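Local coordinates for protein mitochondrial ubiquitin ligase activator of NFKB 1 (Homo sapiens, PDB 6M2D) that acts as a weak E3 ubiquitin ligase of the mitochondrial outer membrane, its RING domain helping to pass ubiquitin from an E2 enzyme to substrates such as AKT1, at residues L11-S16 with C26-C31; S16-E21 with I52-S57; L20-V25 with K39-C44. One frame throughout, in Å; residues are numbered along the deposited sequence.

Interaction 1 of 3, residues L11-S16 with C26-C31; sequences LSSFKS and CSCTEC. With ZN (zinc ion), chain G.
C28 packs its CB against S13 CB (3.6 Å) and the carbonyl oxygen F14 O (3.5 Å) while its one sulfur both binds a zinc ion and caps a helix. SG lies 2.4 Å from the zinc, and the same sulfur, at the N-cap position, accepts from C31 N and so caps the start of helix 29-34. Having SG between the backbone N and the carbonyl carbon (chi1 71°) turns the sulfur to the metal, which C31 SG reaches from the first turn of the helix. Beside this corner the backbones are joined by a nearly straight bond from S16 N to S27 O (3.0 Å, 169° at the hydrogen). S27 turns its own side chain away from 11-16, and its OG donates to C28 O in the carbonyl plane, on a lone pair. K15 lies alongside, CG on C26 C (3.9 Å), its extended chain leading to a weak bond between NZ and K4 O. S16 OG comes within 3.1 Å of T29 OG1, at the start of the helix. C7 and C10 complete the coordination, giving the four-cysteine zinc site of a RING finger, built from its first and third ligand pairs.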
ATOM      1  N   LEU A  11       6.568   8.260   2.193  1.00 19.24           N
ATOM      2  CA  LEU A  11       6.157   9.661   2.131  1.00 20.09           C
ATOM      3  C   LEU A  11       6.733  10.391   0.917  1.00 21.51           C
ATOM      4  O   LEU A  11       6.841  11.623   0.925  1.00 19.19           O
ATOM      5  CB  LEU A  11       6.540  10.419   3.406  1.00 17.45           C
ATOM      6  CG  LEU A  11       5.642  10.263   4.625  1.00 24.93           C
ATOM      7  CD1 LEU A  11       6.271  11.020   5.778  1.00 27.45           C
ATOM      8  CD2 LEU A  11       4.223  10.752   4.359  1.00 20.66           C
ATOM      9  N   SER A  12       7.111   9.654  -0.131  1.00 20.80           N
ATOM     10  CA  SER A  12       7.770  10.239  -1.292  1.00 17.58           C
ATOM     11  C   SER A  12       7.076   9.968  -2.610  1.00 20.83           C
ATOM     12  O   SER A  12       7.302  10.722  -3.562  1.00 19.00           O
ATOM     13  CB  SER A  12       9.214   9.733  -1.412  1.00 22.82           C
ATOM     14  OG  SER A  12       9.961  10.229  -0.331  1.00 31.26           O
ATOM     15  N   SER A  13       6.291   8.897  -2.708  1.00 16.32           N
ATOM     16  CA  SER A  13       5.472   8.620  -3.872  1.00 17.36           C
ATOM     17  C   SER A  13       4.007   8.659  -3.461  1.00 16.69           C
ATOM     18  O   SER A  13       3.665   8.473  -2.290  1.00 16.53           O
ATOM     19  CB  SER A  13       5.820   7.258  -4.503  1.00 15.90           C
ATOM     20  OG  SER A  13       7.158   7.243  -4.990  1.00 17.85           O
ATOM     21  N   PHE A  14       3.147   8.941  -4.435  1.00 15.31           N
ATOM     22  CA  PHE A  14       1.711   8.912  -4.201  1.00 16.06           C
ATOM     23  C   PHE A  14       1.242   7.479  -3.996  1.00 14.96           C
ATOM     24  O   PHE A  14       1.828   6.531  -4.527  1.00 16.51           O
ATOM     25  CB  PHE A  14       0.956   9.522  -5.383  1.00 16.59           C
ATOM     26  CG  PHE A  14       1.286  10.966  -5.645  1.00 16.52           C
ATOM     27  CD1 PHE A  14       1.246  11.904  -4.619  1.00 18.06           C
ATOM     28  CD2 PHE A  14       1.623  11.387  -6.923  1.00 15.30           C
ATOM     29  CE1 PHE A  14       1.533  13.241  -4.863  1.00 15.49           C
ATOM     30  CE2 PHE A  14       1.909  12.727  -7.181  1.00 19.19           C
ATOM     31  CZ  PHE A  14       1.863  13.654  -6.143  1.00 17.80           C
ATOM     32  N   LYS A  15       0.177   7.333  -3.211  1.00 15.12           N
ATOM     33  CA  LYS A  15      -0.468   6.038  -3.048  1.00 15.19           C
ATOM     34  C   LYS A  15      -0.950   5.510  -4.395  1.00 17.03           C
ATOM     35  O   LYS A  15      -1.495   6.249  -5.216  1.00 17.13           O
ATOM     36  CB  LYS A  15      -1.642   6.154  -2.076  1.00 17.05           C
ATOM     37  CG  LYS A  15      -1.284   6.739  -0.705  1.00 15.97           C
ATOM     38  CD  LYS A  15      -2.539   6.967   0.126  1.00 18.31           C
ATOM     39  CE  LYS A  15      -2.204   7.517   1.511  1.00 22.72           C
ATOM     40  NZ  LYS A  15      -3.386   7.558   2.413  1.00 25.42           N
ATOM     41  N   SER A  16      -0.751   4.224  -4.621  1.00 15.17           N
ATOM     42  CA  SER A  16      -1.033   3.671  -5.939  1.00 14.00           C
ATOM     43  C   SER A  16      -1.530   2.234  -5.895  1.00 18.26           C
ATOM     44  O   SER A  16      -1.856   1.690  -6.953  1.00 16.76           O
ATOM     45  CB  SER A  16       0.228   3.782  -6.823  1.00 14.35           C
ATOM     46  OG  SER A  16       1.175   2.764  -6.522  1.00 16.97           O
ATOM     47  N   CYS A  26      -2.777   2.585   0.918  1.00 14.88           N
ATOM     48  CA  CYS A  26      -1.811   3.339   1.710  1.00 18.26           C
ATOM     49  C   CYS A  26      -0.407   3.381   1.134  1.00 15.09           C
ATOM     50  O   CYS A  26       0.430   4.079   1.710  1.00 17.10           O
ATOM     51  CB  CYS A  26      -1.711   2.769   3.136  1.00 18.40           C
ATOM     52  SG  CYS A  26      -1.292   1.009   3.182  1.00 18.05           S
ATOM     53  N   SER A  27      -0.101   2.672   0.049  1.00 17.45           N
ATOM     54  CA  SER A  27       1.296   2.486  -0.311  1.00 14.78           C
ATOM     55  C   SER A  27       1.516   2.676  -1.807  1.00 15.68           C
ATOM     56  O   SER A  27       0.619   2.439  -2.620  1.00 15.62           O
ATOM     57  CB  SER A  27       1.784   1.085   0.118  1.00 15.00           C
ATOM     58  OG  SER A  27       3.005   0.746  -0.518  1.00 16.42           O
ATOM     59  N   CYS A  28       2.727   3.110  -2.163  1.00 12.36           N
ATOM     60  CA  CYS A  28       3.162   3.054  -3.546  1.00 15.53           C
ATOM     61  C   CYS A  28       3.645   1.646  -3.868  1.00 15.83           C
ATOM     62  O   CYS A  28       3.776   0.793  -2.985  1.00 18.05           O
ATOM     63  CB  CYS A  28       4.275   4.063  -3.810  1.00 15.61           C
ATOM     64  SG  CYS A  28       5.864   3.636  -3.042  1.00 17.72           S
ATOM     65  N   THR A  29       3.938   1.403  -5.150  1.00 17.02           N
ATOM     66  CA  THR A  29       4.288   0.045  -5.559  1.00 13.88           C
ATOM     67  C   THR A  29       5.679  -0.352  -5.070  1.00 19.62           C
ATOM     68  O   THR A  29       5.899  -1.506  -4.685  1.00 18.27           O
ATOM     69  CB  THR A  29       4.200  -0.102  -7.080  1.00 20.42           C
ATOM     70  OG1 THR A  29       3.000   0.516  -7.555  1.00 17.36           O
ATOM     71  CG2 THR A  29       4.171  -1.577  -7.454  1.00 21.91           C
ATOM     72  N   GLU A  30       6.631   0.586  -5.081  1.00 21.28           N
ATOM     73  CA  GLU A  30       7.989   0.257  -4.650  1.00 24.29           C
ATOM     74  C   GLU A  30       8.021  -0.144  -3.183  1.00 22.12           C
ATOM     75  O   GLU A  30       8.712  -1.096  -2.804  1.00 25.41           O
ATOM     76  CB  GLU A  30       8.925   1.441  -4.908  1.00 25.08           C
ATOM     77  CG  GLU A  30       9.759   1.303  -6.177  1.00 37.84           C
ATOM     78  CD  GLU A  30      10.747   2.445  -6.359  1.00 43.04           C
ATOM     79  OE1 GLU A  30      11.065   3.125  -5.357  1.00 39.10           O
ATOM     80  OE2 GLU A  30      11.191   2.668  -7.510  1.00 43.79           O
ATOM     81  N   CYS A  31       7.252   0.549  -2.349  1.00 18.00           N
ATOM     82  CA  CYS A  31       7.257   0.231  -0.927  1.00 17.56           C
ATOM     83  C   CYS A  31       6.615  -1.125  -0.666  1.00 20.85           C
ATOM     84  O   CYS A  31       7.064  -1.869   0.216  1.00 22.53           O
ATOM     85  CB  CYS A  31       6.549   1.334  -0.153  1.00 19.73           C
ATOM     86  SG  CYS A  31       7.628   2.759   0.087  1.00 17.66           S
TER
HETATM   87 ZN    ZN G 401       6.251   4.357  -0.823  1.00 25.40          ZN

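Interaction 2 of 3, residues S16-E21 with I52-S57; sequences SCVFLE and IPLYNS
The amide V18 N donates to I52 O over 2.8 Å, nearly straight at the hydrogen (174°). The reverse bond, I52 N to V18 O at 3.0 Å, closes the hydrogen-bonded pair. A third bond, L54 N to S16 O (2.9 Å), carries the ladder beyond the end of strand 50-53. Between the bonded positions, C17 is matched with P53 as a non-hydrogen-bonded pair, their side chains diverging, a place where the proline's missing N-H costs the ladder nothing. These are the two antiparallel strands of the RING finger, 17-20 and 50-53, and their pairing brings the end of the chain back onto the strand that lies between the first and second zinc-ligand pairs. On one face V18, L20 and I52 form an apolar row. I52 has CG1 between the backbone N and the carbonyl carbon (chi1 67°), from where this methylene rests on V18 CB at 3.7 Å, while its CD1 meets L20 CD1 at 4.3 Å. V18 CG2 reaches past the strand end to L54 CA (4.0 Å), with L54 CD1 4.3 Å from the same V18 methyl, and L54 CB lies against S16 O (3.5 Å), beside the bond made by its own amide. C17 and F19 point away from segment 52-57 and pack on V51 of the partner strand, F19 also touching P42 and I48.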
ATOM      1  N   SER A  16      -0.751   4.224  -4.621  1.00 15.17           N
ATOM      2  CA  SER A  16      -1.033   3.671  -5.939  1.00 14.00           C
ATOM      3  C   SER A  16      -1.530   2.234  -5.895  1.00 18.26           C
ATOM      4  O   SER A  16      -1.856   1.690  -6.953  1.00 16.76           O
ATOM      5  CB  SER A  16       0.228   3.782  -6.823  1.00 14.35           C
ATOM      6  OG  SER A  16       1.175   2.764  -6.522  1.00 16.97           O
ATOM      7  N   CYS A  17      -1.642   1.621  -4.714  1.00 15.80           N
ATOM      8  CA  CYS A  17      -1.987   0.218  -4.554  1.00 16.07           C
ATOM      9  C   CYS A  17      -3.221   0.075  -3.676  1.00 17.41           C
ATOM     10  O   CYS A  17      -3.432   0.849  -2.735  1.00 18.62           O
ATOM     11  CB  CYS A  17      -0.835  -0.562  -3.899  1.00 16.66           C
ATOM     12  SG  CYS A  17       0.718  -0.553  -4.801  1.00 18.66           S
ATOM     13  N   VAL A  18      -4.037  -0.928  -3.985  1.00 15.54           N
ATOM     14  CA  VAL A  18      -5.073  -1.420  -3.082  1.00 16.90           C
ATOM     15  C   VAL A  18      -4.613  -2.766  -2.545  1.00 18.88           C
ATOM     16  O   VAL A  18      -4.263  -3.664  -3.321  1.00 15.90           O
ATOM     17  CB  VAL A  18      -6.439  -1.559  -3.778  1.00 17.91           C
ATOM     18  CG1 VAL A  18      -7.510  -1.946  -2.751  1.00 21.79           C
ATOM     19  CG2 VAL A  18      -6.814  -0.273  -4.505  1.00 16.39           C
ATOM     20  N   PHE A  19      -4.622  -2.912  -1.223  1.00 19.14           N
ATOM     21  CA  PHE A  19      -4.236  -4.161  -0.585  1.00 20.54           C
ATOM     22  C   PHE A  19      -5.488  -4.994  -0.324  1.00 22.73           C
ATOM     23  O   PHE A  19      -6.481  -4.484   0.199  1.00 23.68           O
ATOM     24  CB  PHE A  19      -3.483  -3.894   0.725  1.00 20.46           C
ATOM     25  CG  PHE A  19      -2.092  -3.338   0.534  1.00 18.85           C
ATOM     26  CD1 PHE A  19      -1.410  -3.523  -0.653  1.00 17.25           C
ATOM     27  CD2 PHE A  19      -1.473  -2.633   1.550  1.00 17.50           C
ATOM     28  CE1 PHE A  19      -0.134  -3.010  -0.832  1.00 19.10           C
ATOM     29  CE2 PHE A  19      -0.198  -2.118   1.380  1.00 14.69           C
ATOM     30  CZ  PHE A  19       0.474  -2.306   0.187  1.00 15.59           C
ATOM     31  N   LEU A  20      -5.437  -6.267  -0.701  1.00 24.28           N
ATOM     32  CA  LEU A  20      -6.500  -7.223  -0.425  1.00 25.68           C
ATOM     33  C   LEU A  20      -6.004  -8.222   0.612  1.00 26.34           C
ATOM     34  O   LEU A  20      -4.864  -8.683   0.531  1.00 27.14           O
ATOM     35  CB  LEU A  20      -6.917  -7.944  -1.715  1.00 25.59           C
ATOM     36  CG  LEU A  20      -7.452  -7.035  -2.819  1.00 22.66           C
ATOM     37  CD1 LEU A  20      -8.113  -7.861  -3.915  1.00 23.84           C
ATOM     38  CD2 LEU A  20      -8.435  -6.036  -2.230  1.00 25.59           C
ATOM     39  N   GLU A  21      -6.864  -8.598   1.561  1.00 25.46           N
ATOM     40  CA  GLU A  21      -8.291  -8.316   1.536  1.00 26.94           C
ATOM     41  C   GLU A  21      -8.697  -7.102   2.337  1.00 24.34           C
ATOM     42  O   GLU A  21      -9.862  -6.721   2.321  1.00 24.47           O
ATOM     43  CB  GLU A  21      -9.067  -9.526   2.070  1.00 32.28           C
ATOM     44  CG  GLU A  21      -8.782 -10.825   1.354  1.00 35.89           C
ATOM     45  CD  GLU A  21      -9.198 -10.792  -0.107  1.00 39.41           C
ATOM     46  OE1 GLU A  21     -10.146 -10.044  -0.446  1.00 40.12           O
ATOM     47  OE2 GLU A  21      -8.575 -11.518  -0.917  1.00 47.19           O
ATOM     48  N   ILE A  52      -3.619  -4.870  -6.038  1.00 20.57           N
ATOM     49  CA  ILE A  52      -4.176  -4.424  -7.314  1.00 20.04           C
ATOM     50  C   ILE A  52      -3.986  -2.917  -7.447  1.00 15.67           C
ATOM     51  O   ILE A  52      -3.941  -2.203  -6.433  1.00 18.23           O
ATOM     52  CB  ILE A  52      -5.649  -4.830  -7.454  1.00 21.49           C
ATOM     53  CG1 ILE A  52      -6.515  -4.092  -6.450  1.00 20.16           C
ATOM     54  CG2 ILE A  52      -5.815  -6.346  -7.290  1.00 25.49           C
ATOM     55  CD1 ILE A  52      -7.965  -4.447  -6.582  1.00 20.93           C
ATOM     56  N   PRO A  53      -3.851  -2.394  -8.664  1.00 15.29           N
ATOM     57  CA  PRO A  53      -3.627  -0.953  -8.824  1.00 15.31           C
ATOM     58  C   PRO A  53      -4.836  -0.131  -8.423  1.00 19.51           C
ATOM     59  O   PRO A  53      -5.985  -0.490  -8.695  1.00 18.35           O
ATOM     60  CB  PRO A  53      -3.334  -0.804 -10.322  1.00 18.29           C
ATOM     61  CG  PRO A  53      -4.048  -1.975 -10.945  1.00 19.40           C
ATOM     62  CD  PRO A  53      -3.848  -3.098  -9.959  1.00 16.50           C
ATOM     63  N   LEU A  54      -4.558   1.001  -7.784  1.00 16.33           N
ATOM     64  CA  LEU A  54      -5.601   1.989  -7.555  1.00 16.51           C
ATOM     65  C   LEU A  54      -6.138   2.527  -8.874  1.00 18.73           C
ATOM     66  O   LEU A  54      -7.340   2.790  -9.003  1.00 16.50           O
ATOM     67  CB  LEU A  54      -5.058   3.123  -6.697  1.00 17.92           C
ATOM     68  CG  LEU A  54      -6.013   4.292  -6.562  1.00 22.13           C
ATOM     69  CD1 LEU A  54      -7.167   3.895  -5.663  1.00 22.42           C
ATOM     70  CD2 LEU A  54      -5.253   5.464  -6.001  1.00 24.97           C
ATOM     71  N   TYR A  55      -5.260   2.704  -9.861  1.00 16.42           N
ATOM     72  CA  TYR A  55      -5.684   2.994 -11.228  1.00 18.33           C
ATOM     73  C   TYR A  55      -6.269   1.725 -11.833  1.00 18.01           C
ATOM     74  O   TYR A  55      -5.553   0.737 -12.031  1.00 16.58           O
ATOM     75  CB  TYR A  55      -4.507   3.496 -12.060  1.00 18.39           C
ATOM     76  CG  TYR A  55      -4.894   3.926 -13.466  1.00 17.56           C
ATOM     77  CD1 TYR A  55      -5.318   5.232 -13.725  1.00 22.91           C
ATOM     78  CD2 TYR A  55      -4.844   3.034 -14.525  1.00 19.28           C
ATOM     79  CE1 TYR A  55      -5.680   5.632 -15.003  1.00 23.18           C
ATOM     80  CE2 TYR A  55      -5.197   3.422 -15.809  1.00 18.49           C
ATOM     81  CZ  TYR A  55      -5.613   4.722 -16.044  1.00 23.07           C
ATOM     82  OH  TYR A  55      -5.968   5.110 -17.320  1.00 29.60           O
ATOM     83  N   ASN A  56      -7.568   1.741 -12.120  1.00 16.42           N
ATOM     84  CA  ASN A  56      -8.246   0.522 -12.551  1.00 16.84           C
ATOM     85  C   ASN A  56      -7.547  -0.102 -13.754  1.00 19.33           C
ATOM     86  O   ASN A  56      -7.315   0.561 -14.770  1.00 21.88           O
ATOM     87  CB  ASN A  56      -9.702   0.839 -12.889  1.00 17.97           C
ATOM     88  CG  ASN A  56     -10.548  -0.403 -13.046  1.00 23.53           C
ATOM     89  OD1 ASN A  56     -11.398  -0.691 -12.195  1.00 25.00           O
ATOM     90  ND2 ASN A  56     -10.320  -1.151 -14.124  1.00 24.05           N
ATOM     91  N   SER A  57      -7.201  -1.379 -13.634  1.00 18.37           N
ATOM     92  CA  SER A  57      -6.651  -2.105 -14.774  1.00 18.80           C
ATOM     93  C   SER A  57      -7.781  -2.458 -15.735  1.00 22.48           C
ATOM     94  O   SER A  57      -7.622  -3.241 -16.679  1.00 21.22           O
ATOM     95  CB  SER A  57      -5.908  -3.365 -14.326  1.00 17.98           C
ATOM     96  OG  SER A  57      -6.804  -4.367 -13.877  1.00 17.68           O
ATOM     97  OXT SER A  57      -8.890  -1.956 -15.580  1.00 19.31           O
TER

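Interaction 3 of 3, residues L20-V25 with K39-C44; sequences LECGHV and KKCPIC. With ZN (zinc ion), chain H; SO4 (sulfate ion), chain J.
C22 and C44 both hold SG between the backbone N and the carbonyl carbon (chi1 69° and 73°), whereas C41 has SG anti to its backbone N (172°), and these settings bring the three sulfurs to one zinc ion. C41 SG binds it at 2.3 Å, and H24 ND1 supplies the fourth ligand at 2.1 Å. Around the metal the ligands pack on each other: C22 CB touches C44 SG at 3.6 Å, and C44 CB comes to the edge of the imidazole, near its plane, 3.5 Å from H24 CE1. The ring is further framed by I43, whose CG2 methyl sits over the centre of one face as a CH-pi contact, 4.0 Å from the centroid, with C22 O over the opposite face. Backbone amides also reach the sulfurs: H24 N donates to C22 SG (3.6 Å), while I43 N and C44 N make weak bonds to C41 SG, a sharing that would probably spread some of the sulfur charge. G23 and H24 both face F19, an arrangement that fits a G1 beta bulge. Away from the zinc site, K40 extends its chain to a sulfate ion, probably from the crystallisation liquor, NZ donating to sulfate O2 at 2.9 Å. An alanine here would probably leave sulfate O2 without this donor and the anion more loosely held, although R45 NH2 also bonds to it. The set C22, H24, C41 and C44 is the zinc site of three cysteines and one histidine in a C3HC4 RING finger, formed by its second and fourth ligand pairs.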
ATOM      1  N   LEU A  20      -5.437  -6.267  -0.701  1.00 24.28           N
ATOM      2  CA  LEU A  20      -6.500  -7.223  -0.425  1.00 25.68           C
ATOM      3  C   LEU A  20      -6.004  -8.222   0.612  1.00 26.34           C
ATOM      4  O   LEU A  20      -4.864  -8.683   0.531  1.00 27.14           O
ATOM      5  CB  LEU A  20      -6.917  -7.944  -1.715  1.00 25.59           C
ATOM      6  CG  LEU A  20      -7.452  -7.035  -2.819  1.00 22.66           C
ATOM      7  CD1 LEU A  20      -8.113  -7.861  -3.915  1.00 23.84           C
ATOM      8  CD2 LEU A  20      -8.435  -6.036  -2.230  1.00 25.59           C
ATOM      9  N   GLU A  21      -6.864  -8.598   1.561  1.00 25.46           N
ATOM     10  CA  GLU A  21      -8.291  -8.316   1.536  1.00 26.94           C
ATOM     11  C   GLU A  21      -8.697  -7.102   2.337  1.00 24.34           C
ATOM     12  O   GLU A  21      -9.862  -6.721   2.321  1.00 24.47           O
ATOM     13  CB  GLU A  21      -9.067  -9.526   2.070  1.00 32.28           C
ATOM     14  CG  GLU A  21      -8.782 -10.825   1.354  1.00 35.89           C
ATOM     15  CD  GLU A  21      -9.198 -10.792  -0.107  1.00 39.41           C
ATOM     16  OE1 GLU A  21     -10.146 -10.044  -0.446  1.00 40.12           O
ATOM     17  OE2 GLU A  21      -8.575 -11.518  -0.917  1.00 47.19           O
ATOM     18  N   CYS A  22      -7.757  -6.499   3.062  1.00 22.75           N
ATOM     19  CA  CYS A  22      -8.160  -5.445   3.984  1.00 23.30           C
ATOM     20  C   CYS A  22      -8.738  -4.233   3.256  1.00 19.80           C
ATOM     21  O   CYS A  22      -9.533  -3.484   3.835  1.00 21.74           O
ATOM     22  CB  CYS A  22      -6.977  -5.050   4.862  1.00 23.29           C
ATOM     23  SG  CYS A  22      -5.691  -4.216   3.952  1.00 19.07           S
ATOM     24  N   GLY A  23      -8.373  -4.026   1.993  1.00 23.15           N
ATOM     25  CA  GLY A  23      -8.932  -2.940   1.208  1.00 22.73           C
ATOM     26  C   GLY A  23      -8.224  -1.605   1.333  1.00 24.52           C
ATOM     27  O   GLY A  23      -8.643  -0.635   0.692  1.00 21.42           O
ATOM     28  N   HIS A  24      -7.153  -1.521   2.110  1.00 18.44           N
ATOM     29  CA  HIS A  24      -6.556  -0.226   2.390  1.00 19.55           C
ATOM     30  C   HIS A  24      -5.713   0.259   1.219  1.00 15.72           C
ATOM     31  O   HIS A  24      -5.030  -0.525   0.556  1.00 16.91           O
ATOM     32  CB  HIS A  24      -5.727  -0.298   3.672  1.00 21.20           C
ATOM     33  CG  HIS A  24      -6.570  -0.367   4.905  1.00 21.01           C
ATOM     34  ND1 HIS A  24      -6.419  -1.345   5.863  1.00 20.98           N
ATOM     35  CD2 HIS A  24      -7.596   0.414   5.321  1.00 24.74           C
ATOM     36  CE1 HIS A  24      -7.308  -1.157   6.824  1.00 22.73           C
ATOM     37  NE2 HIS A  24      -8.034  -0.096   6.517  1.00 25.22           N
ATOM     38  N   VAL A  25      -5.788   1.562   0.963  1.00 15.54           N
ATOM     39  CA  VAL A  25      -4.992   2.252  -0.047  1.00 18.27           C
ATOM     40  C   VAL A  25      -3.986   3.101   0.714  1.00 16.40           C
ATOM     41  O   VAL A  25      -4.303   4.216   1.135  1.00 18.41           O
ATOM     42  CB  VAL A  25      -5.857   3.126  -0.965  1.00 20.05           C
ATOM     43  CG1 VAL A  25      -4.981   3.899  -1.955  1.00 17.00           C
ATOM     44  CG2 VAL A  25      -6.895   2.288  -1.688  1.00 19.45           C
ATOM     45  N   LYS A  39       4.442 -10.110   4.184  1.00 30.98           N
ATOM     46  CA  LYS A  39       4.011  -8.746   3.905  1.00 25.24           C
ATOM     47  C   LYS A  39       2.702  -8.430   4.618  1.00 24.41           C
ATOM     48  O   LYS A  39       1.710  -9.154   4.488  1.00 21.20           O
ATOM     49  CB  LYS A  39       3.874  -8.547   2.396  1.00 24.39           C
ATOM     50  CG  LYS A  39       5.215  -8.605   1.663  1.00 26.13           C
ATOM     51  CD  LYS A  39       5.062  -8.265   0.201  1.00 24.88           C
ATOM     52  CE  LYS A  39       6.353  -8.467  -0.574  1.00 25.26           C
ATOM     53  NZ  LYS A  39       7.387  -7.475  -0.207  1.00 25.19           N
ATOM     54  N   LYS A  40       2.707  -7.345   5.387  1.00 21.88           N
ATOM     55  CA  LYS A  40       1.548  -6.934   6.162  1.00 21.88           C
ATOM     56  C   LYS A  40       1.203  -5.488   5.837  1.00 23.21           C
ATOM     57  O   LYS A  40       2.084  -4.671   5.549  1.00 20.19           O
ATOM     58  CB  LYS A  40       1.796  -7.096   7.676  1.00 24.28           C
ATOM     59  CG  LYS A  40       2.200  -8.510   8.069  1.00 24.44           C
ATOM     60  CD  LYS A  40       2.144  -8.749   9.568  1.00 31.96           C
ATOM     61  CE  LYS A  40       2.479 -10.208   9.874  1.00 40.71           C
ATOM     62  NZ  LYS A  40       2.483 -10.512  11.330  1.00 47.67           N
ATOM     63  N   CYS A  41      -0.090  -5.183   5.892  1.00 20.50           N
ATOM     64  CA  CYS A  41      -0.555  -3.843   5.565  1.00 16.89           C
ATOM     65  C   CYS A  41      -0.024  -2.838   6.578  1.00 22.30           C
ATOM     66  O   CYS A  41      -0.170  -3.049   7.793  1.00 19.37           O
ATOM     67  CB  CYS A  41      -2.082  -3.803   5.540  1.00 20.81           C
ATOM     68  SG  CYS A  41      -2.772  -2.140   5.375  1.00 17.90           S
ATOM     69  N   PRO A  42       0.599  -1.739   6.137  1.00 20.75           N
ATOM     70  CA  PRO A  42       1.078  -0.733   7.099  1.00 18.33           C
ATOM     71  C   PRO A  42      -0.021  -0.156   7.981  1.00 18.63           C
ATOM     72  O   PRO A  42       0.268   0.284   9.100  1.00 20.36           O
ATOM     73  CB  PRO A  42       1.707   0.341   6.200  1.00 17.82           C
ATOM     74  CG  PRO A  42       2.102  -0.410   4.945  1.00 17.87           C
ATOM     75  CD  PRO A  42       1.039  -1.461   4.758  1.00 15.30           C
ATOM     76  N   ILE A  43      -1.276  -0.165   7.524  1.00 20.70           N
ATOM     77  CA  ILE A  43      -2.357   0.464   8.283  1.00 18.81           C
ATOM     78  C   ILE A  43      -2.903  -0.480   9.338  1.00 23.18           C
ATOM     79  O   ILE A  43      -3.006  -0.127  10.518  1.00 22.87           O
ATOM     80  CB  ILE A  43      -3.488   0.928   7.350  1.00 22.34           C
ATOM     81  CG1 ILE A  43      -2.972   1.945   6.336  1.00 19.66           C
ATOM     82  CG2 ILE A  43      -4.639   1.496   8.182  1.00 16.38           C
ATOM     83  CD1 ILE A  43      -2.358   3.144   6.970  1.00 20.82           C
ATOM     84  N   CYS A  44      -3.299  -1.679   8.928  1.00 18.20           N
ATOM     85  CA  CYS A  44      -4.041  -2.565   9.805  1.00 21.40           C
ATOM     86  C   CYS A  44      -3.261  -3.803  10.211  1.00 21.14           C
ATOM     87  O   CYS A  44      -3.730  -4.543  11.083  1.00 23.09           O
ATOM     88  CB  CYS A  44      -5.367  -2.970   9.136  1.00 20.20           C
ATOM     89  SG  CYS A  44      -5.173  -4.129   7.794  1.00 19.61           S
TER
HETATM   90 ZN    ZN H 402      -4.943  -2.815   5.760  1.00 28.04          ZN
HETATM   91  S   SO4 J 404       4.379  -8.123  13.583  1.00 60.14           S
HETATM   92  O1  SO4 J 404       4.124  -6.766  14.075  1.00 47.58           O
HETATM   93  O2  SO4 J 404       4.073  -8.207  12.154  1.00 53.90           O
HETATM   94  O3  SO4 J 404       5.791  -8.460  13.778  1.00 60.04           O
HETATM   95  O4  SO4 J 404       3.532  -9.058  14.329  1.00 42.88           O

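Overall arrangement
The ligand pairs of interactions 1 and 3 interleave along the chain, the cross-brace of RING fingers, and their zinc ions lie 14.8 Å apart. The centres of these two contacts are about 13 Å apart, and C26 bridges them: its SG is 4.1 Å from C41 SG and its CB packs on I43. Interaction 2 shares S16 with interaction 1 and L20 and E21 with interaction 3, its centre about 11 Å from either. F19 N lies 3.0 Å from H24 O, a probable hydrogen bond, and the F19 ring touches S27, C26 and P42, tying the strand to both zinc regions. As in other RING ligases, the two zinc-bound loops probably form part of the E2-binding surface.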